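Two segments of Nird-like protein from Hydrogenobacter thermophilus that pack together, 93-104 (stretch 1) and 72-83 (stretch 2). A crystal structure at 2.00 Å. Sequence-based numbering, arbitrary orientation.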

# COMPACT_ATOMS: atom_id res chain seq x y z
N HIS A 93 5.13 -5.82 -0.87
CA HIS A 93 5.70 -6.43 0.33
C HIS A 93 5.82 -7.93 0.12
O HIS A 93 4.97 -8.53 -0.53
CB HIS A 93 4.82 -6.14 1.54
CG HIS A 93 4.47 -4.70 1.71
ND1 HIS A 93 5.31 -3.80 2.34
CD2 HIS A 93 3.39 -3.99 1.32
CE1 HIS A 93 4.75 -2.60 2.34
NE2 HIS A 93 3.59 -2.69 1.72
N ASN A 94 6.88 -8.52 0.66
CA ASN A 94 7.03 -9.97 0.65
C ASN A 94 7.59 -10.44 1.99
O ASN A 94 8.60 -9.92 2.46
CB ASN A 94 7.94 -10.43 -0.50
CG ASN A 94 7.97 -11.95 -0.65
OD1 ASN A 94 7.12 -12.66 -0.11
ND2 ASN A 94 8.94 -12.44 -1.41
N TYR A 95 6.93 -11.42 2.59
CA TYR A 95 7.30 -11.86 3.93
C TYR A 95 7.31 -13.37 4.08
O TYR A 95 6.50 -14.08 3.46
CB TYR A 95 6.34 -11.25 4.96
CG TYR A 95 6.53 -9.77 5.16
CD1 TYR A 95 7.55 -9.29 5.96
CD2 TYR A 95 5.68 -8.85 4.56
CE1 TYR A 95 7.73 -7.94 6.15
CE2 TYR A 95 5.85 -7.49 4.75
CZ TYR A 95 6.88 -7.04 5.54
OH TYR A 95 7.06 -5.69 5.74
N GLU A 96 8.23 -13.87 4.89
CA GLU A 96 8.15 -15.23 5.37
C GLU A 96 7.38 -15.20 6.68
O GLU A 96 7.70 -14.42 7.57
CB GLU A 96 9.54 -15.82 5.60
CG GLU A 96 9.50 -17.19 6.26
CD GLU A 96 10.88 -17.76 6.51
OE1 GLU A 96 11.85 -17.25 5.92
OE2 GLU A 96 10.99 -18.71 7.31
N ARG A 97 6.36 -16.04 6.78
CA ARG A 97 5.51 -16.04 7.96
C ARG A 97 5.36 -17.43 8.58
O ARG A 97 5.59 -18.45 7.93
CB ARG A 97 4.15 -15.43 7.65
CG ARG A 97 4.23 -13.98 7.19
CD ARG A 97 2.86 -13.32 7.09
NE ARG A 97 2.98 -11.93 6.64
CZ ARG A 97 3.24 -10.91 7.45
NH1 ARG A 97 3.41 -11.12 8.75
NH2 ARG A 97 3.33 -9.68 6.96
N THR A 98 4.98 -17.45 9.86
CA THR A 98 4.77 -18.69 10.59
C THR A 98 3.37 -19.23 10.32
O THR A 98 2.41 -18.85 11.00
CB THR A 98 4.96 -18.49 12.10
OG1 THR A 98 3.91 -17.67 12.61
CG2 THR A 98 6.30 -17.83 12.39
N HIS A 99 3.26 -20.11 9.33
CA HIS A 99 1.99 -20.69 8.91
C HIS A 99 2.28 -21.76 7.86
O HIS A 99 3.36 -21.77 7.28
CB HIS A 99 1.09 -19.60 8.32
CG HIS A 99 -0.35 -20.00 8.20
ND1 HIS A 99 -0.89 -20.51 7.03
CD2 HIS A 99 -1.37 -19.95 9.09
CE1 HIS A 99 -2.17 -20.76 7.21
NE2 HIS A 99 -2.49 -20.43 8.45
N ASP A 100 1.31 -22.64 7.62
CA ASP A 100 1.46 -23.66 6.58
C ASP A 100 1.73 -22.99 5.24
O ASP A 100 2.54 -23.47 4.43
CB ASP A 100 0.23 -24.56 6.51
CG ASP A 100 0.23 -25.64 7.57
OD1 ASP A 100 0.67 -25.36 8.71
OD2 ASP A 100 -0.20 -26.77 7.27
N PHE A 101 1.06 -21.87 5.00
CA PHE A 101 1.46 -20.96 3.94
C PHE A 101 2.52 -20.03 4.54
O PHE A 101 2.22 -19.15 5.34
CB PHE A 101 0.27 -20.16 3.42
CG PHE A 101 -0.78 -21.00 2.75
CD1 PHE A 101 -0.67 -21.31 1.40
CD2 PHE A 101 -1.87 -21.48 3.46
CE1 PHE A 101 -1.63 -22.09 0.77
CE2 PHE A 101 -2.83 -22.26 2.84
CZ PHE A 101 -2.71 -22.57 1.49
N ASN A 102 3.78 -20.26 4.15
CA ASN A 102 4.92 -19.60 4.79
C ASN A 102 5.46 -18.41 4.01
O ASN A 102 6.39 -17.74 4.46
CB ASN A 102 6.04 -20.61 5.02
CG ASN A 102 6.35 -21.42 3.78
OD1 ASN A 102 5.47 -21.68 2.96
ND2 ASN A 102 7.61 -21.82 3.63
N LEU A 103 4.90 -18.14 2.83
CA LEU A 103 5.31 -16.98 2.05
C LEU A 103 4.12 -16.11 1.68
O LEU A 103 3.24 -16.54 0.93
CB LEU A 103 6.08 -17.41 0.79
CG LEU A 103 6.78 -16.26 0.07
CD1 LEU A 103 7.95 -15.76 0.91
CD2 LEU A 103 7.25 -16.67 -1.31
N TRP A 104 4.10 -14.89 2.20
CA TRP A 104 3.01 -13.96 1.96
C TRP A 104 3.50 -12.69 1.29
O TRP A 104 4.41 -12.02 1.80
CB TRP A 104 2.32 -13.60 3.27
CG TRP A 104 1.53 -14.73 3.85
CD1 TRP A 104 2.01 -15.86 4.43
CD2 TRP A 104 0.10 -14.82 3.91
NE1 TRP A 104 0.97 -16.66 4.85
CE2 TRP A 104 -0.21 -16.04 4.54
CE3 TRP A 104 -0.94 -13.99 3.50
CZ2 TRP A 104 -1.53 -16.45 4.76
CZ3 TRP A 104 -2.25 -14.40 3.72
CH2 TRP A 104 -2.53 -15.62 4.34
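Stretch 2 (72-83) KVDRQKLEEVAN

The side chain of Asn 102 pairs with the backbone of Val 73 through two hydrogen bonds. Val 73 N donates to Asn 102 OD1 at 2.9 Å. Asn 102 ND2 donates to Val 73 O at 2.4 Å, which is very short. One amide thus serves both the NH and the CO of a single residue, much as a neighbouring strand would.

Stretch 2 enters as an extended segment and then turns into a helix that continues past Asn 83. The helix runs nearly antiparallel to strand 93-97, at 173°, with the axes 10.0 Å apart at closest approach. The CA atoms come nearest at the start of stretch 2, with Lys 72 CA and Phe 101 CA 4.3 Å apart. There Lys 72 CD lies 3.3 Å from Asp 100 O.

Leu 103 is the apolar centre. Its CD2 is 3.7 Å from Val 81 CG1, its CB is 4.2 Å from Leu 78 CD2, and its CD1 is 4.3 Å from Ala 82 CB. Leu 78 CD1 also packs 3.5 Å from Glu 96 OE1. Glu 96 forms a salt bridge with Arg 75, but the modelled OE2 to NH1 distance of 2.2 Å is too close to be taken literally. Farther along the helix, Asn 94 ND2 approaches Ala 82 O at 3.3 Å.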

# COMPACT_ATOMS: atom_id res chain seq x y z
N LYS A 72 2.49 -21.82 -0.40
CA LYS A 72 3.01 -22.90 0.42
C LYS A 72 4.30 -23.43 -0.19
O LYS A 72 4.29 -24.20 -1.15
CB LYS A 72 1.99 -24.04 0.58
CG LYS A 72 2.54 -25.25 1.32
CD LYS A 72 1.55 -25.79 2.35
CE LYS A 72 0.24 -26.18 1.70
NZ LYS A 72 -0.69 -26.79 2.69
N VAL A 73 5.42 -22.98 0.37
CA VAL A 73 6.74 -23.37 -0.10
C VAL A 73 7.45 -24.07 1.05
O VAL A 73 7.24 -23.71 2.21
CB VAL A 73 7.56 -22.14 -0.49
CG1 VAL A 73 8.83 -22.55 -1.22
CG2 VAL A 73 6.73 -21.20 -1.34
N ASP A 74 8.27 -25.07 0.78
CA ASP A 74 9.05 -25.64 1.88
C ASP A 74 10.46 -25.06 1.94
O ASP A 74 11.02 -24.66 0.92
CB ASP A 74 9.05 -27.17 1.87
CG ASP A 74 8.92 -27.74 3.28
OD1 ASP A 74 9.53 -27.17 4.20
OD2 ASP A 74 8.21 -28.75 3.46
N ARG A 75 11.00 -25.02 3.16
CA ARG A 75 12.22 -24.29 3.50
C ARG A 75 13.38 -24.43 2.51
O ARG A 75 14.11 -23.46 2.27
CB ARG A 75 12.70 -24.70 4.89
CG ARG A 75 13.67 -23.73 5.53
CD ARG A 75 12.93 -22.51 6.05
NE ARG A 75 11.93 -22.88 7.04
CZ ARG A 75 11.35 -22.03 7.88
NH1 ARG A 75 11.68 -20.75 7.86
NH2 ARG A 75 10.45 -22.46 8.75
N GLN A 76 13.54 -25.63 1.96
CA GLN A 76 14.59 -25.88 0.98
C GLN A 76 14.48 -24.91 -0.20
O GLN A 76 15.49 -24.48 -0.76
CB GLN A 76 14.51 -27.32 0.46
CG GLN A 76 14.69 -28.40 1.52
CD GLN A 76 13.39 -28.81 2.18
OE1 GLN A 76 12.31 -28.39 1.77
NE2 GLN A 76 13.50 -29.64 3.21
N LYS A 77 13.25 -24.57 -0.55
CA LYS A 77 12.99 -23.76 -1.73
C LYS A 77 12.41 -22.39 -1.40
O LYS A 77 12.09 -21.62 -2.30
CB LYS A 77 12.06 -24.51 -2.69
CG LYS A 77 12.46 -25.96 -2.94
CD LYS A 77 13.93 -26.08 -3.32
CE LYS A 77 14.36 -27.53 -3.47
NZ LYS A 77 13.81 -28.13 -4.71
N LEU A 78 12.30 -22.08 -0.11
CA LEU A 78 11.72 -20.82 0.34
C LEU A 78 12.45 -19.60 -0.22
O LEU A 78 11.83 -18.71 -0.81
CB LEU A 78 11.69 -20.76 1.87
CG LEU A 78 10.80 -19.72 2.56
CD1 LEU A 78 11.48 -18.37 2.67
CD2 LEU A 78 9.46 -19.59 1.86
N GLU A 79 13.77 -19.56 -0.04
CA GLU A 79 14.58 -18.43 -0.50
C GLU A 79 14.53 -18.27 -2.02
O GLU A 79 14.33 -17.16 -2.51
CB GLU A 79 16.03 -18.56 -0.03
CG GLU A 79 16.26 -18.12 1.40
CD GLU A 79 17.64 -17.52 1.60
OE1 GLU A 79 17.87 -16.39 1.12
OE2 GLU A 79 18.49 -18.16 2.25
N GLU A 80 14.72 -19.36 -2.75
CA GLU A 80 14.64 -19.35 -4.21
C GLU A 80 13.32 -18.75 -4.70
O GLU A 80 13.30 -17.87 -5.56
CB GLU A 80 14.80 -20.77 -4.76
CG GLU A 80 14.52 -20.89 -6.25
CD GLU A 80 14.73 -22.30 -6.76
OE1 GLU A 80 15.04 -23.20 -5.94
OE2 GLU A 80 14.60 -22.52 -7.98
N VAL A 81 12.22 -19.23 -4.13
CA VAL A 81 10.89 -18.74 -4.47
C VAL A 81 10.72 -17.27 -4.09
O VAL A 81 10.16 -16.48 -4.85
CB VAL A 81 9.79 -19.59 -3.80
CG1 VAL A 81 8.43 -18.95 -3.95
CG2 VAL A 81 9.78 -20.99 -4.38
N ALA A 82 11.22 -16.90 -2.91
CA ALA A 82 11.11 -15.54 -2.41
C ALA A 82 11.76 -14.52 -3.35
O ALA A 82 11.19 -13.46 -3.62
CB ALA A 82 11.73 -15.43 -1.02
N ASN A 83 12.95 -14.85 -3.84
CA ASN A 83 13.66 -13.98 -4.77
C ASN A 83 12.95 -13.88 -6.12
O ASN A 83 13.03 -12.85 -6.79
CB ASN A 83 15.10 -14.45 -4.96
CG ASN A 83 15.78 -14.78 -3.64
OD1 ASN A 83 15.99 -13.91 -2.80
ND2 ASN A 83 16.15 -16.04 -3.47